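PDB 4PQG: glycosyltransferase Gtf1 from Streptococcus pneumoniae, which belongs to the GT-B class of glycosyltransferases, carries an added domain of extended beta-sheet, and is modelled with uridine-5'-diphosphate bound. Local coordinates for residues E296-A299 against K300-H304. Numbering follows the deposited sequence.
Sequences EQFA and KYTQH
Lys300 and Glu296 begin the C-terminal turn of helix 288-301, which an ST turn at Thr302 follows in the beta-alpha-beta crossover to strand 308-310: a worked example of a threonine side chain taking over where helical backbone bonding ends. Lys300 N donates to Glu296 O at 2.9 Å, an ordinary helical bond. With CG anti to the backbone N (chi1 -162°), the lysine chain passes over one face of the Tyr301 ring before its amine reaches a salt bridge with Glu261. Tyr301 repeats the backbone bond, N to Gln297 O, and meets the glutamine side chain ring edge first: CD2 lies 3.9 Å from Gln297 CB, nearly in the ring plane. Both polar ends hydrogen-bond beyond the helix, Tyr301 OH with Asn260 O and Gln297 OE1 with His253 NE2.

Thr302 is where the helical backbone stops. Phe298 O there accepts twice, from Thr302 N at 3.1 Å, above the carbonyl plane, and from Thr302 OG1 at 2.7 Å. A chi1 of 87° sets that hydroxyl between backbone N and carbonyl carbon, close to the edge of the Phe298 ring, which also meets Phe274 edge-to-face and touches the Phe283 ring. One water donates to both Ala299 O and Thr302 O, bridging the last helical turn and the residue that leaves it. His304, whose NE2 is hydrogen-bonded to Thr275 O, completes the turn: its backbone N donates to Thr302 OG1 at 3.0 Å, with an N-H...O angle of 162°.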
loop_
_atom_site.group_PDB
_atom_site.type_symbol
_atom_site.label_atom_id
_atom_site.label_comp_id
_atom_site.label_asym_id
_atom_site.label_seq_id
_atom_site.Cartn_x
_atom_site.Cartn_y
_atom_site.Cartn_z
ATOM N N GLU A 296 19.602 19.269 -5.571
ATOM C CA GLU A 296 19.931 20.580 -5.023
ATOM C C GLU A 296 20.012 20.563 -3.499
ATOM O O GLU A 296 20.912 21.175 -2.912
ATOM C CB GLU A 296 18.910 21.641 -5.470
ATOM C CG GLU A 296 18.914 21.927 -6.971
ATOM C CD GLU A 296 17.767 22.833 -7.430
ATOM O OE1 GLU A 296 16.833 23.097 -6.639
ATOM O OE2 GLU A 296 17.796 23.286 -8.600
ATOM N N GLN A 297 19.063 19.889 -2.851
ATOM C CA GLN A 297 19.038 19.897 -1.387
ATOM C C GLN A 297 20.198 19.107 -0.796
ATOM O O GLN A 297 20.755 19.502 0.220
ATOM C CB GLN A 297 17.685 19.432 -0.846
ATOM C CG GLN A 297 16.587 20.463 -1.077
ATOM C CD GLN A 297 15.199 19.876 -0.975
ATOM O OE1 GLN A 297 14.997 18.670 -1.137
ATOM N NE2 GLN A 297 14.233 20.724 -0.689
ATOM N N PHE A 298 20.563 18.001 -1.440
ATOM C CA PHE A 298 21.745 17.256 -1.021
ATOM C C PHE A 298 22.994 18.141 -1.050
ATOM O O PHE A 298 23.796 18.148 -0.102
ATOM C CB PHE A 298 21.919 15.977 -1.862
ATOM C CG PHE A 298 21.215 14.775 -1.268
ATOM C CD1 PHE A 298 21.503 14.359 0.037
ATOM C CD2 PHE A 298 20.260 14.086 -1.990
ATOM C CE1 PHE A 298 20.848 13.275 0.609
ATOM C CE2 PHE A 298 19.618 12.997 -1.442
ATOM C CZ PHE A 298 19.910 12.590 -0.136
ATOM N N ALA A 299 23.124 18.921 -2.122
ATOM C CA ALA A 299 24.262 19.827 -2.295
ATOM C C ALA A 299 24.227 20.979 -1.305
ATOM O O ALA A 299 25.260 21.371 -0.776
ATOM C CB ALA A 299 24.314 20.349 -3.726
ATOM N N LYS A 300 23.037 21.508 -1.040
ATOM C CA LYS A 300 22.894 22.686 -0.181
ATOM C C LYS A 300 23.004 22.367 1.318
ATOM O O LYS A 300 23.565 23.152 2.095
ATOM C CB LYS A 300 21.564 23.379 -0.487
ATOM C CG LYS A 300 21.460 24.812 0.001
ATOM C CD LYS A 300 20.003 25.240 0.090
ATOM C CE LYS A 300 19.820 26.703 -0.259
ATOM N NZ LYS A 300 20.598 27.580 0.654
ATOM N N TYR A 301 22.470 21.221 1.732
ATOM C CA TYR A 301 22.335 20.936 3.168
ATOM C C TYR A 301 23.213 19.817 3.731
ATOM O O TYR A 301 23.317 19.672 4.956
ATOM C CB TYR A 301 20.869 20.651 3.516
ATOM C CG TYR A 301 19.917 21.772 3.172
ATOM C CD1 TYR A 301 19.788 22.890 4.001
ATOM C CD2 TYR A 301 19.128 21.704 2.032
ATOM C CE1 TYR A 301 18.905 23.913 3.690
ATOM C CE2 TYR A 301 18.236 22.713 1.715
ATOM C CZ TYR A 301 18.131 23.815 2.546
ATOM O OH TYR A 301 17.261 24.822 2.221
ATOM N N THR A 302 23.826 19.029 2.850
ATOM C CA THR A 302 24.571 17.844 3.265
ATOM C C THR A 302 25.960 17.774 2.612
ATOM O O THR A 302 26.262 18.520 1.684
ATOM C CB THR A 302 23.813 16.532 2.940
ATOM O OG1 THR A 302 24.124 16.104 1.611
ATOM C CG2 THR A 302 22.288 16.690 3.089
ATOM N N GLN A 303 26.782 16.843 3.092
ATOM C CA GLN A 303 28.091 16.594 2.514
ATOM C C GLN A 303 28.061 15.424 1.527
ATOM O O GLN A 303 29.110 14.904 1.170
ATOM C CB GLN A 303 29.123 16.339 3.627
ATOM C CG GLN A 303 29.396 17.533 4.538
ATOM C CD GLN A 303 29.986 18.727 3.798
ATOM O OE1 GLN A 303 30.993 18.612 3.087
ATOM N NE2 GLN A 303 29.357 19.889 3.962
ATOM N N HIS A 304 26.870 15.006 1.094
ATOM C CA HIS A 304 26.731 13.908 0.132
ATOM C C HIS A 304 26.304 14.406 -1.221
ATOM O O HIS A 304 25.583 15.391 -1.325
ATOM C CB HIS A 304 25.682 12.883 0.574
ATOM C CG HIS A 304 25.803 12.440 2.005
ATOM N ND1 HIS A 304 26.869 11.766 2.468
ATOM C CD2 HIS A 304 24.923 12.573 3.079
ATOM C CE1 HIS A 304 26.696 11.494 3.774
ATOM N NE2 HIS A 304 25.502 11.984 4.147
HETATM O O HOH W 1 26.238 21.535 1.778
#